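Local coordinates for glycoside hydrolase family 16 protein (Akkermansia muciniphila, PDB 6T2N) that probably cleaves internal beta-galactosidic linkages in mucin O-glycans, acting as an endo-O-glycanase that starts the breakdown of mucin by a gut bacterium, at residues 71-75 with 76-80; 85-89 with 90-94; 135-138 with 139-142; 302-305 with 306-309. All coordinates share one frame; numbering follows the deposited sequence.

Contact 1. Residues 71-75 with 76-80; sequences KPELG and VIRNQ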
loop_
_atom_site.group_PDB
_atom_site.type_symbol
_atom_site.label_atom_id
_atom_site.label_comp_id
_atom_site.label_asym_id
_atom_site.label_seq_id
_atom_site.Cartn_x
_atom_site.Cartn_y
_atom_site.Cartn_z
ATOM N N LYS A 71 -12.680 0.460 1.696
ATOM C CA LYS A 71 -13.420 1.486 0.942
ATOM C C LYS A 71 -12.649 1.731 -0.330
ATOM O O LYS A 71 -11.446 1.539 -0.363
ATOM C CB LYS A 71 -13.707 2.726 1.778
ATOM C CG LYS A 71 -14.738 2.439 2.851
ATOM C CD LYS A 71 -15.179 3.689 3.568
ATOM C CE LYS A 71 -15.962 3.397 4.836
ATOM N NZ LYS A 71 -17.347 2.958 4.535
ATOM N N PRO A 72 -13.372 2.007 -1.434
ATOM C CA PRO A 72 -12.747 2.277 -2.717
ATOM C C PRO A 72 -12.162 3.685 -2.612
ATOM O O PRO A 72 -12.805 4.543 -2.051
ATOM C CB PRO A 72 -13.939 2.213 -3.714
ATOM C CG PRO A 72 -15.102 2.687 -2.899
ATOM C CD PRO A 72 -14.848 2.067 -1.540
ATOM N N GLU A 73 -10.985 3.894 -3.161
ATOM C CA GLU A 73 -10.553 5.268 -3.464
ATOM C C GLU A 73 -11.309 5.609 -4.729
ATOM O O GLU A 73 -11.469 4.685 -5.517
ATOM C CB GLU A 73 -9.041 5.348 -3.683
ATOM C CG GLU A 73 -8.171 4.926 -2.514
ATOM C CD GLU A 73 -6.786 5.536 -2.638
ATOM O OE1 GLU A 73 -6.141 5.208 -3.644
ATOM O OE2 GLU A 73 -6.392 6.374 -1.772
ATOM N N LEU A 74 -11.683 6.870 -4.918
ATOM C CA LEU A 74 -12.494 7.348 -6.071
ATOM C C LEU A 74 -11.809 8.519 -6.794
ATOM O O LEU A 74 -11.585 9.609 -6.210
ATOM C CB LEU A 74 -13.889 7.713 -5.551
ATOM C CG LEU A 74 -14.605 6.577 -4.810
ATOM C CD1 LEU A 74 -15.942 7.008 -4.220
ATOM C CD2 LEU A 74 -14.791 5.379 -5.723
ATOM N N GLY A 75 -11.479 8.304 -8.056
ATOM C CA GLY A 75 -11.033 9.385 -8.952
ATOM C C GLY A 75 -9.533 9.407 -9.105
ATOM O O GLY A 75 -8.869 8.443 -8.759
ATOM N N VAL A 76 -9.012 10.485 -9.647
ATOM C CA VAL A 76 -7.546 10.649 -9.765
ATOM C C VAL A 76 -7.023 11.125 -8.422
ATOM O O VAL A 76 -7.450 12.159 -7.996
ATOM C CB VAL A 76 -7.226 11.610 -10.911
ATOM C CG1 VAL A 76 -5.730 11.885 -10.959
ATOM C CG2 VAL A 76 -7.793 11.081 -12.252
ATOM N N ILE A 77 -6.147 10.362 -7.793
ATOM C CA ILE A 77 -5.620 10.683 -6.444
ATOM C C ILE A 77 -4.169 11.181 -6.496
ATOM O O ILE A 77 -3.942 12.226 -5.920
ATOM C CB ILE A 77 -5.754 9.450 -5.549
ATOM C CG1 ILE A 77 -7.196 8.967 -5.502
ATOM C CG2 ILE A 77 -5.236 9.763 -4.149
ATOM C CD1 ILE A 77 -8.163 10.080 -5.245
ATOM N N ARG A 78 -3.250 10.430 -7.108
ATOM C CA ARG A 78 -1.779 10.604 -7.013
ATOM C C ARG A 78 -1.045 10.576 -8.350
ATOM O O ARG A 78 -1.355 9.761 -9.190
ATOM C CB ARG A 78 -1.109 9.379 -6.403
ATOM C CG ARG A 78 -1.621 9.081 -5.025
ATOM C CD ARG A 78 -1.161 7.736 -4.523
ATOM N NE ARG A 78 -1.975 7.777 -3.330
ATOM C CZ ARG A 78 -3.178 7.253 -3.244
ATOM N NH1 ARG A 78 -3.631 6.522 -4.235
ATOM N NH2 ARG A 78 -3.908 7.423 -2.166
ATOM N N ASN A 79 0.096 11.243 -8.400
ATOM C CA ASN A 79 1.149 10.948 -9.409
ATOM C C ASN A 79 0.712 11.564 -10.747
ATOM O O ASN A 79 -0.054 10.945 -11.535
ATOM C CB ASN A 79 1.482 9.456 -9.461
ATOM C CG ASN A 79 2.832 9.181 -10.092
ATOM O OD1 ASN A 79 3.231 9.791 -11.085
ATOM N ND2 ASN A 79 3.542 8.234 -9.527
ATOM N N GLN A 80 1.225 12.757 -10.993
ATOM C CA GLN A 80 0.917 13.554 -12.199
ATOM C C GLN A 80 1.253 12.802 -13.509
ATOM O O GLN A 80 0.884 13.288 -14.577
ATOM C CB GLN A 80 1.683 14.852 -11.995
ATOM C CG GLN A 80 1.498 15.810 -13.136
ATOM C CD GLN A 80 1.986 17.163 -12.723
ATOM O OE1 GLN A 80 2.505 17.297 -11.631
ATOM N NE2 GLN A 80 1.862 18.139 -13.606
#

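Contact 2. Residues 85-89 with 90-94; sequences TYTGR and PKNMR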
loop_
_atom_site.group_PDB
_atom_site.type_symbol
_atom_site.label_atom_id
_atom_site.label_comp_id
_atom_site.label_asym_id
_atom_site.label_seq_id
_atom_site.Cartn_x
_atom_site.Cartn_y
_atom_site.Cartn_z
ATOM N N THR A 85 -7.886 6.484 -13.607
ATOM C CA THR A 85 -8.872 6.971 -12.587
ATOM C C THR A 85 -9.446 5.754 -11.850
ATOM O O THR A 85 -9.491 4.673 -12.436
ATOM C CB THR A 85 -9.952 7.857 -13.210
ATOM O OG1 THR A 85 -10.649 8.483 -12.144
ATOM C CG2 THR A 85 -10.941 7.089 -14.034
ATOM N N TYR A 86 -9.816 5.925 -10.586
ATOM C CA TYR A 86 -10.095 4.822 -9.628
ATOM C C TYR A 86 -11.608 4.689 -9.400
ATOM O O TYR A 86 -12.247 5.725 -9.121
ATOM C CB TYR A 86 -9.375 5.114 -8.296
ATOM C CG TYR A 86 -7.915 4.732 -8.212
ATOM C CD1 TYR A 86 -7.435 3.567 -8.777
ATOM C CD2 TYR A 86 -7.043 5.478 -7.454
ATOM C CE1 TYR A 86 -6.110 3.205 -8.673
ATOM C CE2 TYR A 86 -5.715 5.144 -7.341
ATOM C CZ TYR A 86 -5.240 4.007 -7.959
ATOM O OH TYR A 86 -3.912 3.674 -7.855
ATOM N N THR A 87 -12.197 3.486 -9.442
ATOM C CA THR A 87 -13.685 3.378 -9.278
ATOM C C THR A 87 -14.098 2.210 -8.391
ATOM O O THR A 87 -13.377 1.229 -8.355
ATOM C CB THR A 87 -14.465 3.224 -10.589
ATOM O OG1 THR A 87 -14.522 1.811 -10.820
ATOM C CG2 THR A 87 -13.884 4.007 -11.753
ATOM N N GLY A 88 -15.268 2.329 -7.768
ATOM C CA GLY A 88 -15.742 1.362 -6.761
ATOM C C GLY A 88 -16.572 0.281 -7.413
ATOM O O GLY A 88 -17.018 -0.611 -6.668
ATOM N N ARG A 89 -16.756 0.432 -8.744
ATOM C CA ARG A 89 -17.496 -0.403 -9.726
ATOM C C ARG A 89 -16.929 -1.806 -9.748
ATOM O O ARG A 89 -15.733 -1.981 -9.736
ATOM C CB ARG A 89 -17.291 0.142 -11.145
ATOM C CG ARG A 89 -17.915 1.508 -11.428
ATOM C CD ARG A 89 -17.620 1.994 -12.828
ATOM N NE ARG A 89 -16.241 1.756 -13.221
ATOM C CZ ARG A 89 -15.805 1.389 -14.432
ATOM N NH1 ARG A 89 -16.636 1.181 -15.437
ATOM N NH2 ARG A 89 -14.506 1.221 -14.636
ATOM N N PRO A 90 -17.715 -2.892 -9.814
ATOM C CA PRO A 90 -17.081 -4.211 -9.620
ATOM C C PRO A 90 -16.058 -4.409 -10.843
ATOM O O PRO A 90 -15.486 -5.496 -11.116
ATOM C CB PRO A 90 -18.351 -5.104 -9.731
ATOM C CG PRO A 90 -19.477 -4.189 -9.267
ATOM C CD PRO A 90 -19.180 -2.900 -9.980
ATOM N N LYS A 91 -16.171 -3.704 -11.842
ATOM C CA LYS A 91 -15.439 -3.794 -13.175
ATOM C C LYS A 91 -13.984 -3.790 -12.786
ATOM O O LYS A 91 -13.268 -4.678 -13.334
ATOM C CB LYS A 91 -15.835 -2.721 -14.217
ATOM C CG LYS A 91 -15.056 -2.765 -15.542
ATOM C CD LYS A 91 -15.504 -1.792 -16.645
ATOM C CE LYS A 91 -14.885 -2.147 -17.987
ATOM N NZ LYS A 91 -14.751 -0.966 -18.873
ATOM N N ASN A 92 -13.691 -2.879 -11.837
ATOM C CA ASN A 92 -12.362 -2.593 -11.201
ATOM C C ASN A 92 -12.166 -3.298 -9.835
ATOM O O ASN A 92 -11.002 -3.556 -9.489
ATOM C CB ASN A 92 -12.176 -1.083 -11.080
ATOM C CG ASN A 92 -12.359 -0.354 -12.412
ATOM O OD1 ASN A 92 -13.184 0.551 -12.521
ATOM N ND2 ASN A 92 -11.566 -0.707 -13.425
ATOM N N MET A 93 -13.232 -3.686 -9.107
ATOM C CA MET A 93 -13.200 -4.133 -7.682
ATOM C C MET A 93 -14.216 -5.235 -7.385
ATOM O O MET A 93 -15.431 -4.947 -7.412
ATOM C CB MET A 93 -13.601 -2.957 -6.795
ATOM C CG MET A 93 -12.615 -2.654 -5.702
ATOM S SD MET A 93 -12.871 -0.971 -5.095
ATOM C CE MET A 93 -14.310 -1.300 -4.078
ATOM N N ARG A 94 -13.789 -6.439 -7.018
ATOM C CA ARG A 94 -14.756 -7.543 -6.737
ATOM C C ARG A 94 -14.015 -8.774 -6.211
ATOM O O ARG A 94 -12.778 -8.856 -6.437
ATOM C CB ARG A 94 -15.457 -7.950 -8.031
ATOM C CG ARG A 94 -14.402 -8.167 -9.150
ATOM C CD ARG A 94 -15.200 -8.843 -10.414
ATOM N NE ARG A 94 -14.353 -9.311 -11.499
ATOM C CZ ARG A 94 -13.617 -8.578 -12.287
ATOM N NH1 ARG A 94 -13.791 -7.319 -12.301
ATOM N NH2 ARG A 94 -12.927 -9.117 -13.249
#

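Contact 3. Residues 135-138 with 139-142; sequences VTTI and KTKN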
loop_
_atom_site.group_PDB
_atom_site.type_symbol
_atom_site.label_atom_id
_atom_site.label_comp_id
_atom_site.label_asym_id
_atom_site.label_seq_id
_atom_site.Cartn_x
_atom_site.Cartn_y
_atom_site.Cartn_z
ATOM N N VAL A 135 -8.340 0.115 -2.765
ATOM C CA VAL A 135 -9.044 0.046 -1.454
ATOM C C VAL A 135 -8.130 0.621 -0.379
ATOM O O VAL A 135 -6.906 0.414 -0.456
ATOM C CB VAL A 135 -9.478 -1.388 -1.097
ATOM C CG1 VAL A 135 -10.660 -1.828 -1.931
ATOM C CG2 VAL A 135 -8.336 -2.387 -1.196
ATOM N N THR A 136 -8.725 1.238 0.628
ATOM C CA THR A 136 -7.979 1.919 1.704
ATOM C C THR A 136 -8.669 1.574 3.014
ATOM O O THR A 136 -9.937 1.519 3.031
ATOM C CB THR A 136 -7.944 3.423 1.424
ATOM O OG1 THR A 136 -7.363 4.099 2.543
ATOM C CG2 THR A 136 -9.331 3.967 1.122
ATOM N N THR A 137 -7.885 1.378 4.064
ATOM C CA THR A 137 -8.445 1.159 5.413
ATOM C C THR A 137 -8.550 2.509 6.125
ATOM O O THR A 137 -8.932 2.506 7.288
ATOM C CB THR A 137 -7.653 0.071 6.147
ATOM O OG1 THR A 137 -6.412 0.587 6.642
ATOM C CG2 THR A 137 -7.423 -1.139 5.260
ATOM N N ILE A 138 -8.270 3.619 5.434
ATOM C CA ILE A 138 -8.038 4.939 6.105
ATOM C C ILE A 138 -9.101 5.069 7.181
ATOM O O ILE A 138 -8.720 5.396 8.317
ATOM C CB ILE A 138 -8.012 6.149 5.135
ATOM C CG1 ILE A 138 -7.427 7.408 5.807
ATOM C CG2 ILE A 138 -9.373 6.409 4.531
ATOM C CD1 ILE A 138 -7.367 8.657 4.933
ATOM N N LYS A 139 -10.324 4.669 6.847
ATOM C CA LYS A 139 -11.545 4.921 7.651
ATOM C C LYS A 139 -12.042 3.647 8.338
ATOM O O LYS A 139 -13.055 3.720 9.012
ATOM C CB LYS A 139 -12.651 5.499 6.761
ATOM C CG LYS A 139 -12.603 7.016 6.674
ATOM C CD LYS A 139 -13.639 7.675 5.810
ATOM C CE LYS A 139 -13.382 9.168 5.780
ATOM N NZ LYS A 139 -14.318 9.884 4.884
ATOM N N THR A 140 -11.356 2.527 8.207
ATOM C CA THR A 140 -11.901 1.247 8.698
ATOM C C THR A 140 -10.983 0.672 9.773
ATOM O O THR A 140 -11.502 0.263 10.816
ATOM C CB THR A 140 -12.154 0.338 7.497
ATOM O OG1 THR A 140 -10.924 -0.096 6.912
ATOM C CG2 THR A 140 -12.978 1.058 6.454
ATOM N N LYS A 141 -9.672 0.661 9.537
ATOM C CA LYS A 141 -8.669 0.084 10.471
ATOM C C LYS A 141 -7.285 0.744 10.342
ATOM O O LYS A 141 -6.683 0.747 9.225
ATOM C CB LYS A 141 -8.493 -1.403 10.181
ATOM C CG LYS A 141 -7.602 -2.125 11.175
ATOM C CD LYS A 141 -8.366 -2.509 12.414
ATOM C CE LYS A 141 -7.499 -3.253 13.395
ATOM N NZ LYS A 141 -6.871 -2.288 14.323
ATOM N N ASN A 142 -6.765 1.215 11.477
ATOM C CA ASN A 142 -5.350 1.644 11.668
ATOM C C ASN A 142 -4.569 0.516 12.315
ATOM O O ASN A 142 -5.140 -0.168 13.120
ATOM C CB ASN A 142 -5.240 2.830 12.601
ATOM C CG ASN A 142 -6.007 4.006 12.076
ATOM O OD1 ASN A 142 -6.306 4.908 12.843
ATOM N ND2 ASN A 142 -6.329 3.995 10.788
#

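Contact 4. Residues 302-305 with 306-309; sequences YQTK and EHAQ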
loop_
_atom_site.group_PDB
_atom_site.type_symbol
_atom_site.label_atom_id
_atom_site.label_comp_id
_atom_site.label_asym_id
_atom_site.label_seq_id
_atom_site.Cartn_x
_atom_site.Cartn_y
_atom_site.Cartn_z
ATOM N N TYR A 302 -1.501 -9.716 12.789
ATOM C CA TYR A 302 -1.272 -10.383 14.113
ATOM C C TYR A 302 -0.451 -9.510 15.094
ATOM O O TYR A 302 0.363 -8.669 14.649
ATOM C CB TYR A 302 -0.517 -11.705 13.961
ATOM C CG TYR A 302 -1.137 -12.771 13.092
ATOM C CD1 TYR A 302 -1.010 -12.732 11.711
ATOM C CD2 TYR A 302 -1.776 -13.866 13.647
ATOM C CE1 TYR A 302 -1.524 -13.733 10.901
ATOM C CE2 TYR A 302 -2.294 -14.876 12.854
ATOM C CZ TYR A 302 -2.163 -14.816 11.477
ATOM O OH TYR A 302 -2.672 -15.796 10.669
ATOM N N GLN A 303 -0.627 -9.741 16.403
ATOM C CA GLN A 303 0.046 -8.994 17.517
ATOM C C GLN A 303 0.390 -9.921 18.699
ATOM O O GLN A 303 -0.492 -10.637 19.194
ATOM C CB GLN A 303 -0.853 -7.865 18.055
ATOM C CG GLN A 303 -0.953 -6.642 17.116
ATOM C CD GLN A 303 -1.716 -5.417 17.763
ATOM O OE1 GLN A 303 -2.742 -5.779 18.465
ATOM N NE2 GLN A 303 -1.338 -4.091 17.427
ATOM N N THR A 304 1.624 -9.869 19.198
ATOM C CA THR A 304 1.965 -10.476 20.516
ATOM C C THR A 304 1.418 -9.547 21.601
ATOM O O THR A 304 1.115 -8.365 21.268
ATOM C CB THR A 304 3.466 -10.776 20.679
ATOM O OG1 THR A 304 4.257 -9.584 20.730
ATOM C CG2 THR A 304 3.990 -11.678 19.580
ATOM N N LYS A 305 1.259 -10.071 22.823
ATOM C CA LYS A 305 0.971 -9.273 24.041
ATOM C C LYS A 305 1.853 -8.025 23.973
ATOM O O LYS A 305 1.358 -6.896 24.216
ATOM C CB LYS A 305 1.303 -10.098 25.287
ATOM C CG LYS A 305 1.042 -9.407 26.623
ATOM C CD LYS A 305 -0.197 -9.908 27.365
ATOM C CE LYS A 305 0.046 -11.172 28.168
ATOM N NZ LYS A 305 -1.214 -11.809 28.613
ATOM N N GLU A 306 3.117 -8.270 23.611
ATOM C CA GLU A 306 4.212 -7.283 23.486
ATOM C C GLU A 306 3.806 -6.139 22.530
ATOM O O GLU A 306 3.950 -4.954 22.913
ATOM C CB GLU A 306 5.450 -8.070 23.041
ATOM C CG GLU A 306 6.740 -7.261 23.018
ATOM C CD GLU A 306 7.335 -6.956 24.383
ATOM O OE1 GLU A 306 6.669 -7.271 25.408
ATOM O OE2 GLU A 306 8.462 -6.404 24.417
ATOM N N HIS A 307 3.321 -6.456 21.318
ATOM C CA HIS A 307 3.033 -5.458 20.211
ATOM C C HIS A 307 1.825 -4.542 20.553
ATOM O O HIS A 307 1.946 -3.243 20.296
ATOM C CB HIS A 307 2.682 -6.077 18.850
ATOM C CG HIS A 307 3.992 -6.742 18.214
ATOM N ND1 HIS A 307 4.373 -8.069 18.445
ATOM C CD2 HIS A 307 5.042 -6.287 17.321
ATOM C CE1 HIS A 307 5.532 -8.409 17.726
ATOM N NE2 HIS A 307 6.030 -7.314 17.045
ATOM N N ALA A 308 0.815 -5.096 21.214
ATOM C CA ALA A 308 -0.327 -4.304 21.742
ATOM C C ALA A 308 0.079 -3.482 22.981
ATOM O O ALA A 308 -0.510 -2.392 23.163
ATOM C CB ALA A 308 -1.439 -5.255 22.054
ATOM N N GLN A 309 1.008 -4.008 23.795
ATOM C CA GLN A 309 1.637 -3.344 24.977
ATOM C C GLN A 309 2.333 -2.034 24.543
ATOM O O GLN A 309 1.986 -0.936 25.108
ATOM C CB GLN A 309 2.636 -4.329 25.594
ATOM C CG GLN A 309 2.981 -4.100 27.057
ATOM C CD GLN A 309 2.660 -5.322 27.884
ATOM O OE1 GLN A 309 2.525 -6.440 27.369
ATOM N NE2 GLN A 309 2.556 -5.119 29.190
#

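Contact 1. Residues 71-75 with 76-80
R78 grips the carboxylate of E73 end-on across a bend of the chain, through NH1 and NH2, in a two-pronged salt bridge, the two side chains crossing at about a right angle. R78 NH1 donates to E73 OE1 at 2.9 Å, and R78 NH2 donates to E73 OE2 at 2.7 Å, the latter almost straight at 172°. Both oxygens use their syn lone pairs, and the two flat groups lie only 7° from coplanar. E73 OE1 has a further hydrogen bond with S134 OG, so three bonds hold the carboxylate and fix its rotation. Arginine suits the far end because its chain, extended from CG to NE, presents two nitrogens spaced to match two oxygens. Its own neighbour I77 puts CG2 over the centre of one guanidinium face, 3.3 Å above the plane. The bend leaves strand 71-72, in one sheet of the beta-jelly-roll sandwich of family 16, and heads for strand 85-86. With an alanine at E73, the guanidinium of R78 would probably lose its charged mate and be left to swing, and S134 would lose a partner. Backbone groups are satisfied from a nearby loop: N113 ND2 serves both L74 O and V76 O, while N111 OD1 takes V76 N. Between them G75 adopts a positive phi of 101°, where a side chain would be jammed against L74 O. I77 CD1 rests 3.6 Å from that same L74 O.

Contact 2. Residues 85-89 with 90-94
T87 and R89 both reach N92 across a proline-containing beta turn, R89 to N92, that carries the chain from strand 85-86 in one sheet of the jelly-roll sandwich to strand 93-96 in the other. T87 turns OG1 to lie between its backbone N and carbonyl carbon (chi1 89°) and donates it to N92 OD1 at 2.5 Å, in the carbonyl plane. G88, without a side chain, lies against M93, whose CE is 3.8 Å from G88 O. In R89 a bend at chi3 brings NE to T87 OG1 (3.0 Å, 164°), so that hydroxyl both accepts and donates, while R89 NH2 reaches N92 OD1 at 2.6 Å, tilted from the carbonyl plane. K91 runs alongside, its CD 3.4 Å from R89 NH1; the two positive ends share the carboxylate of E107, and F109 makes a cation-pi contact with R89. R89 O closes the turn by accepting N92 N at 3.1 Å. P90 suits the next place, where its ring fixes phi and no N-H is called for. Beyond the turn, R94 folds back so that NH1 binds P90 O at 2.8 Å and K91 O at 2.9 Å.

Contact 3. Residues 135-138 with 139-142
T137 closes a tight turn on K141 with both its carbonyl and its hydroxyl. T137 O takes two backbone donors, T140 N at 2.6 Å and K141 N at 3.0 Å; the second, reaching four residues back, makes this an alpha turn. In the other direction T137 OG1 donates to K141 O at 2.6 Å, lying in that carbonyl's plane; a chi1 of 77° aims the hydroxyl across the loop. The same hydroxyl accepts from L269 N, so it is used both as donor and as acceptor, a double role that suits threonine to this buried place. A valine here would probably leave K141 O and the L269 N-H without the hydroxyl that joins them, the turn then resting on its backbone bonds. I138 and K139 lie side by side in the bend and point the same way, with I138 CG2 3.9 Å from K139 CG. I138 also packs on Y268, which suits a branched hydrophobic residue, whereas K139 carries its charge out toward solvent. An ST turn starts the bend: T136 OG1 accepts I138 N at 3.1 Å. T140 OG1 is held by K69 O. The turn thus joins strand 127-136 to strand 142-143, both antiparallel neighbours of strand 267-275, while strand 71-72 pairs with strand 127-136 through T136 and K71.

Contact 4. Residues 302-305 with 306-309
T304 and H307 meet through polar atoms, side chain to side chain. T304 OG1 and H307 ND1 are hydrogen-bonded at 2.7 Å, either one a possible donor, with the hydroxyl at the edge of the imidazole near its plane. A chi1 of 67° turns the T304 hydroxyl toward the first turn of the helix. The backbone T304 N also points to H307 ND1, a weak bond at 3.4 Å. Backbone bonds come next. T304 O accepts A308 N at 3.3 Å with an angle of 167°, and more weakly H307 N at 2.9 Å; one residue further on, K305 O accepts Q309 N at 2.9 Å. These are the first turns of helix 305-311, a short helix that follows strand 292-302, one of the long strands of the jelly-roll sandwich. T304 is its N-cap, a position that threonine suits because a short hydroxyl side chain can bend back over the first turn. H307, the third helical residue, reaches back to the N-H of the cap, as the corresponding residue of a capping box does. E306 lies in the same first turn, where a negative charge would probably be welcome to the helix's partly positive end. Van der Waals packing completes the contact. Q303 CB sits 4.0 Å from H307 CB, and Q303 OE1 lies 3.9 Å from A308 CB. The small methyl of A308 fits beside the amide, while Q303 NE2 is bonded to F145 O. The imidazole of H307 also stacks with the ring of W52.

Contacts 1, 2 and 3 cluster in one part of the jelly-roll sandwich and follow in that order along the chain, their centres 11 to 17 Å apart. All three reach the mixed sheet, where strand 127-136 pairs with both 71-72 and 85-86. M93 lies among them: its CE is 3.6 Å from P72 CB, and its SD 4.0 Å from V135 CG1. Contact 2 also leads into strand 93-96 of the antiparallel sheet, so it ties the two layers together. Contact 4 comes last, at the end of strand 292-302, which belongs to that antiparallel sheet and carries the calcium ligand D297. Its centre is about 33 Å from that of contact 1, on the opposite side of the chain's centre.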